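PDB 2J3X: C2 toxin component I from Clostridium botulinum, which probably transfers ADP-ribose from NAD to actin in the target cell, acting as the enzymatic component of the binary C2 toxin. Local coordinates for residues 60-68 against 219-227; 234-245 against 281-292. The protein carries 2 engineered substitutions. All blocks are in the same frame, centred on the assembly; numbering follows the deposited sequence. Where two conformers were deposited one is given.

Contact 1: residues 60-68 against 219-227; sequences ILFSSLTAI and LDFYNKGSE. With SO4 (sulfate ion), chain V; SO4 (sulfate ion), chain U; SO4 (sulfate ion), chain M.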
loop_
_atom_site.group_PDB
_atom_site.type_symbol
_atom_site.label_atom_id
_atom_site.label_comp_id
_atom_site.label_asym_id
_atom_site.label_seq_id
_atom_site.Cartn_x
_atom_site.Cartn_y
_atom_site.Cartn_z
ATOM N N ILE A 60 0.311 -10.076 -6.166
ATOM C CA ILE A 60 -1.077 -10.394 -6.546
ATOM C C ILE A 60 -2.106 -9.342 -6.244
ATOM O O ILE A 60 -3.133 -9.315 -6.922
ATOM C CB ILE A 60 -1.518 -11.778 -6.025
ATOM C CG1 ILE A 60 -1.521 -11.758 -4.484
ATOM C CG2 ILE A 60 -0.533 -12.895 -6.581
ATOM C CD1 ILE A 60 -1.738 -13.125 -3.847
ATOM N N LEU A 61 -1.829 -8.431 -5.273
ATOM C CA LEU A 61 -2.771 -7.319 -5.005
ATOM C C LEU A 61 -2.795 -6.333 -6.198
ATOM O O LEU A 61 -3.703 -5.503 -6.341
ATOM C CB LEU A 61 -2.314 -6.541 -3.756
ATOM C CG LEU A 61 -2.111 -7.392 -2.488
ATOM C CD1 LEU A 61 -1.619 -6.350 -1.378
ATOM C CD2 LEU A 61 -3.407 -7.997 -2.111
ATOM N N PHE A 62 -1.708 -6.377 -7.011
ATOM C CA PHE A 62 -1.473 -5.420 -8.112
ATOM C C PHE A 62 -1.329 -6.169 -9.448
ATOM O O PHE A 62 -0.533 -5.787 -10.306
ATOM C CB PHE A 62 -0.232 -4.556 -7.814
ATOM C CG PHE A 62 -0.368 -3.802 -6.497
ATOM C CD1 PHE A 62 -1.309 -2.761 -6.349
ATOM C CD2 PHE A 62 0.346 -4.266 -5.371
ATOM C CE1 PHE A 62 -1.459 -2.116 -5.036
ATOM C CE2 PHE A 62 0.166 -3.656 -4.105
ATOM C CZ PHE A 62 -0.710 -2.600 -3.965
ATOM N N SER A 63 -2.086 -7.273 -9.557
ATOM C CA SER A 63 -2.228 -8.020 -10.793
ATOM C C SER A 63 -3.713 -8.106 -11.105
ATOM O O SER A 63 -4.569 -8.076 -10.190
ATOM C CB SER A 63 -1.646 -9.418 -10.619
ATOM O OG SER A 63 -0.261 -9.358 -10.248
ATOM N N SER A 64 -4.061 -8.180 -12.394
ATOM C CA SER A 64 -5.487 -8.183 -12.781
ATOM C C SER A 64 -6.237 -9.451 -12.264
ATOM O O SER A 64 -5.634 -10.530 -12.133
ATOM C CB SER A 64 -5.682 -8.120 -14.308
ATOM O OG SER A 64 -5.326 -9.371 -14.881
ATOM N N LEU A 65 -7.559 -9.333 -12.077
ATOM C CA LEU A 65 -8.392 -10.501 -11.703
ATOM C C LEU A 65 -8.286 -11.586 -12.800
ATOM O O LEU A 65 -8.266 -12.779 -12.486
ATOM C CB LEU A 65 -9.864 -10.081 -11.394
ATOM C CG LEU A 65 -9.855 -8.946 -10.321
ATOM C CD1 LEU A 65 -11.237 -8.274 -10.138
ATOM C CD2 LEU A 65 -9.381 -9.430 -8.998
ATOM N N THR A 66 -8.173 -11.179 -14.064
ATOM C CA THR A 66 -7.878 -12.139 -15.152
ATOM C C THR A 66 -6.611 -12.951 -14.903
ATOM O O THR A 66 -6.611 -14.182 -15.032
ATOM C CB THR A 66 -7.765 -11.402 -16.494
ATOM O OG1 THR A 66 -9.017 -10.794 -16.768
ATOM C CG2 THR A 66 -7.476 -12.398 -17.628
ATOM N N ALA A 67 -5.546 -12.264 -14.489
ATOM C CA ALA A 67 -4.271 -12.916 -14.259
ATOM C C ALA A 67 -4.401 -13.842 -13.039
ATOM O O ALA A 67 -3.850 -14.946 -13.028
ATOM C CB ALA A 67 -3.187 -11.863 -14.017
ATOM N N ILE A 68 -5.163 -13.427 -12.008
ATOM C CA ILE A 68 -5.347 -14.305 -10.851
ATOM C C ILE A 68 -6.079 -15.591 -11.246
ATOM O O ILE A 68 -5.677 -16.701 -10.854
ATOM C CB ILE A 68 -6.183 -13.566 -9.734
ATOM C CG1 ILE A 68 -5.440 -12.309 -9.277
ATOM C CG2 ILE A 68 -6.493 -14.492 -8.524
ATOM C CD1 ILE A 68 -3.912 -12.492 -8.925
ATOM N N LEU A 219 -8.572 1.876 4.426
ATOM C CA LEU A 219 -9.593 1.241 3.545
ATOM C C LEU A 219 -9.028 1.189 2.122
ATOM O O LEU A 219 -8.619 2.224 1.581
ATOM C CB LEU A 219 -10.859 2.090 3.524
ATOM C CG LEU A 219 -12.048 1.493 2.736
ATOM C CD1 LEU A 219 -12.380 0.071 3.209
ATOM C CD2 LEU A 219 -13.237 2.441 2.882
ATOM N N ASP A 220 -8.947 -0.005 1.546
ATOM C CA ASP A 220 -8.246 -0.200 0.246
ATOM C C ASP A 220 -8.702 -1.563 -0.268
ATOM O O ASP A 220 -8.665 -2.575 0.498
ATOM C CB ASP A 220 -6.745 -0.250 0.533
ATOM C CG ASP A 220 -5.853 -0.302 -0.716
ATOM O OD1 ASP A 220 -6.313 -0.681 -1.839
ATOM O OD2 ASP A 220 -4.644 -0.026 -0.527
ATOM N N PHE A 221 -9.146 -1.620 -1.536
ATOM C CA PHE A 221 -9.691 -2.865 -2.090
ATOM C C PHE A 221 -8.750 -3.520 -3.096
ATOM O O PHE A 221 -9.085 -4.599 -3.649
ATOM C CB PHE A 221 -11.017 -2.546 -2.805
ATOM C CG PHE A 221 -12.034 -1.902 -1.838
ATOM C CD1 PHE A 221 -12.626 -2.692 -0.856
ATOM C CD2 PHE A 221 -12.319 -0.525 -1.908
ATOM C CE1 PHE A 221 -13.555 -2.074 0.048
ATOM C CE2 PHE A 221 -13.227 0.098 -1.019
ATOM C CZ PHE A 221 -13.827 -0.701 -0.036
ATOM N N TYR A 222 -7.548 -2.953 -3.213
ATOM C CA TYR A 222 -6.472 -3.540 -4.076
ATOM C C TYR A 222 -7.094 -3.879 -5.438
ATOM O O TYR A 222 -7.826 -3.028 -5.991
ATOM C CB TYR A 222 -5.739 -4.744 -3.402
ATOM C CG TYR A 222 -5.211 -4.314 -2.054
ATOM C CD1 TYR A 222 -4.129 -3.451 -1.940
ATOM C CD2 TYR A 222 -5.859 -4.747 -0.899
ATOM C CE1 TYR A 222 -3.665 -3.048 -0.681
ATOM C CE2 TYR A 222 -5.436 -4.323 0.377
ATOM C CZ TYR A 222 -4.364 -3.463 0.460
ATOM O OH TYR A 222 -3.985 -3.079 1.747
ATOM N N ASN A 223 -6.823 -5.070 -5.969
ATOM C CA ASN A 223 -7.323 -5.437 -7.310
ATOM C C ASN A 223 -8.810 -5.816 -7.341
ATOM O O ASN A 223 -9.420 -5.825 -8.413
ATOM C CB ASN A 223 -6.446 -6.543 -7.925
ATOM C CG ASN A 223 -6.488 -7.812 -7.155
ATOM O OD1 ASN A 223 -6.887 -7.832 -5.967
ATOM N ND2 ASN A 223 -6.022 -8.889 -7.784
ATOM N N LYS A 224 -9.430 -6.032 -6.160
ATOM C CA LYS A 224 -10.826 -6.517 -6.120
ATOM C C LYS A 224 -11.823 -5.378 -6.289
ATOM O O LYS A 224 -12.912 -5.586 -6.820
ATOM C CB LYS A 224 -11.103 -7.306 -4.805
ATOM C CG LYS A 224 -10.430 -8.681 -4.873
ATOM C CD LYS A 224 -10.519 -9.407 -3.511
ATOM C CE LYS A 224 -9.823 -10.793 -3.537
ATOM N NZ LYS A 224 -9.600 -11.338 -2.135
ATOM N N GLY A 225 -11.447 -4.176 -5.852
ATOM C CA GLY A 225 -12.361 -2.991 -5.918
ATOM C C GLY A 225 -13.537 -3.192 -4.978
ATOM O O GLY A 225 -13.547 -4.142 -4.169
ATOM N N SER A 226 -14.536 -2.312 -5.108
ATOM C CA SER A 226 -15.785 -2.445 -4.356
ATOM C C SER A 226 -16.850 -1.623 -5.036
ATOM O O SER A 226 -16.980 -0.425 -4.790
ATOM C CB SER A 226 -15.625 -1.927 -2.910
ATOM O OG SER A 226 -16.838 -2.095 -2.159
ATOM N N GLU A 227 -17.651 -2.286 -5.849
ATOM C CA GLU A 227 -18.793 -1.578 -6.402
ATOM C C GLU A 227 -19.731 -1.217 -5.256
ATOM O O GLU A 227 -20.365 -0.168 -5.314
ATOM C CB GLU A 227 -19.499 -2.486 -7.393
ATOM C CG GLU A 227 -20.737 -1.843 -8.035
ATOM C CD GLU A 227 -20.437 -0.796 -9.083
ATOM O OE1 GLU A 227 -19.288 -0.483 -9.349
ATOM O OE2 GLU A 227 -21.371 -0.231 -9.668
HETATM S S SO4 V . -19.248 -5.669 -5.081
HETATM O O1 SO4 V . -19.021 -6.738 -4.090
HETATM O O2 SO4 V . -20.364 -4.959 -4.531
HETATM O O3 SO4 V . -18.127 -4.766 -5.275
HETATM O O4 SO4 V . -19.751 -6.180 -6.348
HETATM S S SO4 U . -11.772 -12.943 -17.241
HETATM O O1 SO4 U . -10.852 -14.079 -17.349
HETATM O O2 SO4 U . -12.308 -12.710 -15.879
HETATM O O3 SO4 U . -11.049 -11.738 -17.675
HETATM O O4 SO4 U . -12.914 -13.148 -18.141
HETATM S S SO4 M . -8.161 -14.961 -3.355
HETATM O O1 SO4 M . -6.745 -15.457 -3.486
HETATM O O2 SO4 M . -8.772 -15.806 -2.333
HETATM O O3 SO4 M . -8.161 -13.586 -2.844
HETATM O O4 SO4 M . -8.880 -15.078 -4.628
#
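Asn223 pushes its amide into the bend formed by residues 60-63. The contact sets the N-terminal helical part of the first ADP-ribosyltransferase-like region against the linker between strand 206-216 and helix 227-234. Strand 295-301 lies beside it, with Tyr222 on Tyr298. The bend leads into helix 65-73, which Ser64 N-caps: its OG accepts from Ala67 N. An Asx turn shapes the start of 219-227, where Asp220 OD1 takes the N-H of Tyr222. The tight part centres on Asn223 and Tyr222. Asn223 ND2 donates to Ser63 O at 2.9 Å, close to the amide plane. The side chain gets there because CG sits between the backbone N and the carbonyl carbon (chi1 64°). Ile68 CG1 reaches ND2 from the opposite direction. Leu61 runs alongside Tyr222, and its CD1 lies over one ring face, a CH-pi contact of 4.0 Å to the centroid. Asp220 OD1 sits over the opposite face. Phe62 comes to the edge of the Tyr222 ring. Asp220 also pairs with Arg366 and Tyr298. The other side is looser. Leu65 is partly exposed and rests CD1 on Asn223 O at 3.5 Å. Lys224 is exposed and leaves the contact on an extended chain. Its NZ donates a hydrogen bond to O3 of a sulfate (chain M), probably from the crystallisation liquor, at 2.8 Å.

Contact 2: residues 234-245 against 281-292; sequences YGDYISKLSHEQ and LISSALSVKPIP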
loop_
_atom_site.group_PDB
_atom_site.type_symbol
_atom_site.label_atom_id
_atom_site.label_comp_id
_atom_site.label_asym_id
_atom_site.label_seq_id
_atom_site.Cartn_x
_atom_site.Cartn_y
_atom_site.Cartn_z
ATOM N N TYR A 234 -22.608 6.620 -3.141
ATOM C CA TYR A 234 -23.012 7.433 -4.297
ATOM C C TYR A 234 -24.279 6.931 -4.964
ATOM O O TYR A 234 -24.619 7.371 -6.084
ATOM C CB TYR A 234 -21.839 7.536 -5.322
ATOM C CG TYR A 234 -20.752 8.434 -4.723
ATOM C CD1 TYR A 234 -20.773 9.828 -4.957
ATOM C CD2 TYR A 234 -19.754 7.896 -3.839
ATOM C CE1 TYR A 234 -19.836 10.657 -4.331
ATOM C CE2 TYR A 234 -18.830 8.719 -3.245
ATOM C CZ TYR A 234 -18.858 10.060 -3.508
ATOM O OH TYR A 234 -17.964 10.908 -2.892
ATOM N N GLY A 235 -25.010 6.035 -4.297
ATOM C CA GLY A 235 -26.324 5.644 -4.810
ATOM C C GLY A 235 -27.222 6.837 -5.094
ATOM O O GLY A 235 -27.823 6.908 -6.187
ATOM N N ASP A 236 -27.314 7.778 -4.146
ATOM C CA ASP A 236 -28.194 8.931 -4.314
ATOM C C ASP A 236 -27.539 10.108 -5.009
ATOM O O ASP A 236 -28.107 11.193 -5.063
ATOM C CB ASP A 236 -28.872 9.344 -2.994
ATOM C CG ASP A 236 -27.908 9.926 -1.979
ATOM O OD1 ASP A 236 -26.715 10.005 -2.282
ATOM O OD2 ASP A 236 -28.380 10.287 -0.854
ATOM N N TYR A 237 -26.351 9.891 -5.568
ATOM C CA TYR A 237 -25.557 10.996 -6.109
ATOM C C TYR A 237 -26.308 11.726 -7.252
ATOM O O TYR A 237 -26.436 12.962 -7.201
ATOM C CB TYR A 237 -24.184 10.482 -6.570
ATOM C CG TYR A 237 -23.317 11.537 -7.198
ATOM C CD1 TYR A 237 -22.918 12.638 -6.443
ATOM C CD2 TYR A 237 -22.822 11.391 -8.496
ATOM C CE1 TYR A 237 -22.083 13.632 -7.001
ATOM C CE2 TYR A 237 -22.013 12.392 -9.063
ATOM C CZ TYR A 237 -21.650 13.482 -8.302
ATOM O OH TYR A 237 -20.821 14.454 -8.822
ATOM N N ILE A 238 -26.820 11.003 -8.249
ATOM C CA ILE A 238 -27.516 11.684 -9.347
ATOM C C ILE A 238 -28.748 12.457 -8.856
ATOM O O ILE A 238 -29.014 13.583 -9.325
ATOM C CB ILE A 238 -27.795 10.717 -10.522
ATOM C CG1 ILE A 238 -26.434 10.345 -11.158
ATOM C CG2 ILE A 238 -28.762 11.334 -11.605
ATOM C CD1 ILE A 238 -26.542 9.264 -12.265
ATOM N N SER A 239 -29.469 11.893 -7.868
ATOM C CA SER A 239 -30.650 12.549 -7.303
ATOM C C SER A 239 -30.254 13.905 -6.725
ATOM O O SER A 239 -31.120 14.749 -6.563
ATOM C CB SER A 239 -31.296 11.678 -6.211
ATOM O OG SER A 239 -30.620 11.852 -4.953
ATOM N N LYS A 240 -28.975 14.105 -6.403
ATOM C CA LYS A 240 -28.555 15.390 -5.768
ATOM C C LYS A 240 -28.051 16.447 -6.742
ATOM O O LYS A 240 -27.794 17.612 -6.318
ATOM C CB LYS A 240 -27.432 15.153 -4.764
ATOM C CG LYS A 240 -27.918 14.379 -3.492
ATOM C CD LYS A 240 -26.789 14.150 -2.528
ATOM C CE LYS A 240 -27.287 13.667 -1.196
ATOM N NZ LYS A 240 -27.815 14.834 -0.365
ATOM N N LEU A 241 -27.894 16.075 -7.998
ATOM C CA LEU A 241 -27.321 16.962 -9.024
ATOM C C LEU A 241 -28.440 17.784 -9.695
ATOM O O LEU A 241 -29.538 17.272 -9.908
ATOM C CB LEU A 241 -26.637 16.125 -10.108
ATOM C CG LEU A 241 -25.365 15.346 -9.712
ATOM C CD1 LEU A 241 -24.705 14.717 -10.933
ATOM C CD2 LEU A 241 -24.384 16.215 -8.923
ATOM N N SER A 242 -28.155 19.036 -10.033
ATOM C CA SER A 242 -29.105 19.803 -10.838
ATOM C C SER A 242 -29.090 19.240 -12.248
ATOM O O SER A 242 -28.156 18.499 -12.666
ATOM C CB SER A 242 -28.687 21.287 -10.871
ATOM O OG SER A 242 -27.484 21.429 -11.626
ATOM N N HIS A 243 -30.089 19.585 -13.049
ATOM C CA HIS A 243 -30.122 19.078 -14.403
ATOM C C HIS A 243 -28.866 19.508 -15.177
ATOM O O HIS A 243 -28.324 18.737 -15.967
ATOM C CB HIS A 243 -31.401 19.545 -15.122
ATOM C CG HIS A 243 -31.593 18.909 -16.458
ATOM N ND1 HIS A 243 -31.829 17.559 -16.608
ATOM C CD2 HIS A 243 -31.563 19.431 -17.709
ATOM C CE1 HIS A 243 -31.945 17.275 -17.894
ATOM N NE2 HIS A 243 -31.774 18.392 -18.584
ATOM N N GLU A 244 -28.424 20.739 -14.925
ATOM C CA GLU A 244 -27.260 21.272 -15.617
ATOM C C GLU A 244 -25.976 20.593 -15.154
ATOM O O GLU A 244 -25.103 20.298 -15.970
ATOM C CB GLU A 244 -27.170 22.771 -15.438
ATOM C CG GLU A 244 -28.291 23.531 -16.127
ATOM C CD GLU A 244 -28.099 25.009 -16.012
ATOM O OE1 GLU A 244 -27.793 25.449 -14.888
ATOM O OE2 GLU A 244 -28.248 25.743 -17.027
ATOM N N GLN A 245 -25.885 20.292 -13.870
ATOM C CA GLN A 245 -24.723 19.559 -13.340
ATOM C C GLN A 245 -24.610 18.179 -13.950
ATOM O O GLN A 245 -23.550 17.777 -14.409
ATOM C CB GLN A 245 -24.812 19.466 -11.819
ATOM C CG GLN A 245 -24.228 20.664 -11.088
ATOM C CD GLN A 245 -24.603 20.668 -9.614
ATOM O OE1 GLN A 245 -25.575 20.015 -9.204
ATOM N NE2 GLN A 245 -23.834 21.393 -8.805
ATOM N N LEU A 281 -19.470 23.742 -14.041
ATOM C CA LEU A 281 -20.540 22.791 -13.682
ATOM C C LEU A 281 -19.985 21.421 -13.255
ATOM O O LEU A 281 -20.561 20.783 -12.375
ATOM C CB LEU A 281 -21.558 22.626 -14.841
ATOM C CG LEU A 281 -22.489 23.836 -15.058
ATOM C CD1 LEU A 281 -23.224 23.734 -16.422
ATOM C CD2 LEU A 281 -23.454 23.916 -13.937
ATOM N N ILE A 282 -18.919 20.938 -13.899
ATOM C CA ILE A 282 -18.383 19.632 -13.533
ATOM C C ILE A 282 -17.764 19.731 -12.135
ATOM O O ILE A 282 -17.973 18.831 -11.304
ATOM C CB ILE A 282 -17.383 19.132 -14.551
ATOM C CG1 ILE A 282 -18.090 18.941 -15.900
ATOM C CG2 ILE A 282 -16.739 17.803 -14.134
ATOM C CD1 ILE A 282 -17.094 18.966 -17.087
ATOM N N SER A 283 -17.017 20.814 -11.881
ATOM C CA SER A 283 -16.408 20.987 -10.550
ATOM C C SER A 283 -17.494 21.133 -9.507
ATOM O O SER A 283 -17.383 20.541 -8.437
ATOM C CB SER A 283 -15.469 22.209 -10.502
ATOM O OG SER A 283 -14.232 21.940 -11.175
ATOM N N SER A 284 -18.562 21.882 -9.836
ATOM C CA SER A 284 -19.721 22.070 -8.971
ATOM C C SER A 284 -20.343 20.675 -8.646
ATOM O O SER A 284 -20.562 20.318 -7.472
ATOM C CB SER A 284 -20.761 22.950 -9.741
ATOM O OG SER A 284 -21.838 23.274 -8.922
ATOM N N ALA A 285 -20.562 19.865 -9.686
ATOM C CA ALA A 285 -21.137 18.516 -9.490
ATOM C C ALA A 285 -20.268 17.683 -8.589
ATOM O O ALA A 285 -20.775 16.948 -7.706
ATOM C CB ALA A 285 -21.299 17.791 -10.825
ATOM N N LEU A 286 -18.953 17.748 -8.813
ATOM C CA LEU A 286 -18.019 16.907 -8.024
ATOM C C LEU A 286 -17.931 17.385 -6.559
ATOM O O LEU A 286 -17.431 16.648 -5.698
ATOM C CB LEU A 286 -16.619 16.826 -8.674
ATOM C CG LEU A 286 -16.610 16.124 -10.031
ATOM C CD1 LEU A 286 -15.135 16.215 -10.587
ATOM C CD2 LEU A 286 -17.106 14.664 -9.812
ATOM N N SER A 287 -18.436 18.593 -6.273
ATOM C CA SER A 287 -18.459 19.130 -4.906
ATOM C C SER A 287 -19.761 18.795 -4.201
ATOM O O SER A 287 -19.877 19.057 -3.008
ATOM C CB SER A 287 -18.325 20.665 -4.910
ATOM O OG SER A 287 -17.077 21.040 -5.493
ATOM N N VAL A 288 -20.718 18.175 -4.902
ATOM C CA VAL A 288 -22.038 17.910 -4.277
ATOM C C VAL A 288 -21.934 16.854 -3.149
ATOM O O VAL A 288 -22.546 17.014 -2.062
ATOM C CB VAL A 288 -23.104 17.574 -5.346
ATOM C CG1 VAL A 288 -24.372 16.919 -4.739
ATOM C CG2 VAL A 288 -23.478 18.862 -6.186
ATOM N N LYS A 289 -21.117 15.817 -3.364
ATOM C CA LYS A 289 -20.986 14.761 -2.380
ATOM C C LYS A 289 -19.484 14.396 -2.262
ATOM O O LYS A 289 -19.017 13.453 -2.892
ATOM C CB LYS A 289 -21.880 13.576 -2.806
ATOM C CG LYS A 289 -22.057 12.506 -1.785
ATOM C CD LYS A 289 -23.438 11.723 -1.944
ATOM C CE LYS A 289 -23.616 11.151 -0.547
ATOM N NZ LYS A 289 -24.421 9.954 -0.551
ATOM N N PRO A 290 -18.685 15.242 -1.575
ATOM C CA PRO A 290 -17.235 14.975 -1.508
ATOM C C PRO A 290 -16.927 13.594 -0.882
ATOM O O PRO A 290 -17.776 12.974 -0.226
ATOM C CB PRO A 290 -16.703 16.129 -0.637
ATOM C CG PRO A 290 -17.721 17.295 -0.913
ATOM C CD PRO A 290 -19.038 16.506 -0.891
ATOM N N ILE A 291 -15.725 13.088 -1.138
ATOM C CA ILE A 291 -15.371 11.767 -0.633
ATOM C C ILE A 291 -15.679 11.659 0.877
ATOM O O ILE A 291 -15.227 12.470 1.654
ATOM C CB ILE A 291 -13.875 11.551 -0.876
ATOM C CG1 ILE A 291 -13.555 11.617 -2.399
ATOM C CG2 ILE A 291 -13.390 10.222 -0.279
ATOM C CD1 ILE A 291 -14.422 10.612 -3.261
ATOM N N PRO A 292 -16.518 10.700 1.270
ATOM C CA PRO A 292 -17.074 10.736 2.645
ATOM C C PRO A 292 -16.135 10.219 3.731
ATOM O O PRO A 292 -16.383 10.443 4.912
ATOM C CB PRO A 292 -18.316 9.855 2.519
ATOM C CG PRO A 292 -17.956 8.883 1.457
ATOM C CD PRO A 292 -17.151 9.666 0.444
HETATM O O HOH W 1 -26.468 10.865 1.293
#
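Tyr234 and Tyr237 turn their hydroxyl edges to residues 281-292. Lys289 O lies near the plane of the Tyr234 ring and accepts from Tyr234 OH at 2.8 Å. Pro292 CD and Ile291 CD1 approach that ring obliquely, and Tyr237 CG lies in plane at its edge. Lys289 NZ stands over one face of Tyr234, 5.9 Å from the centroid, at most a weak cation-pi attraction. At the edge of the Tyr237 ring is Ala285 O, while Lys289 CB and Val288 CB come in obliquely. Tyr237 OH donates to Ala285 O at 2.7 Å from above the carbonyl plane, 73° out of it. Val288 N reaches the same oxygen from the opposite face, so two bonds grip it.

The aliphatic chain of Lys289 is extended and slides past both tyrosines. Its NZ ends in a salt bridge with Asp236 OD1 at 2.9 Å, on the syn side of the carboxylate. One water links NZ to Asp236 OD2, and Asn233 O is a further partner of NZ.

At the other end, Gln245 NE2 donates to Ser284 OG at 2.7 Å, close to the amide plane. Gln245 OE1 accepts from Ser242 N, and Gln245 N donates to Ser242 OG, the N-cap of helix 243-254: a capping box. Between these polar ends, Leu241 CD2 packs on Ala285 and Val288 CG2, and Lys240 CB meets Val288 CG1 at 3.5 Å.

The contact joins the linker between helices 227-234 and 243-254 to the end of helix 273-286 and its following loop. Strand 375-377 touches both tyrosines through Ala376, and helix 227-234 packs on Pro292.

From the N terminus, the chain passes helix 47-59 and enters residues 60-68. It then runs through three helices and the eight-stranded sheet before residues 219-227 return to close contact 1. This long loop spans 150 residues. Helix 227-234 follows directly and leads into contact 2, whose loop holds 35 residues, mostly helical. The two loops lie in series and neither nest nor cross. Contact 1 ties the turn before helix 65-73, and the first residues of that helix, to the linker between strand 206-216 and helix 227-234. Contact 2 lies within the second ADP-ribosyltransferase-like region and joins its helices. Their centres are 27 Å apart, with nearest atoms about 7 Å apart and no touch.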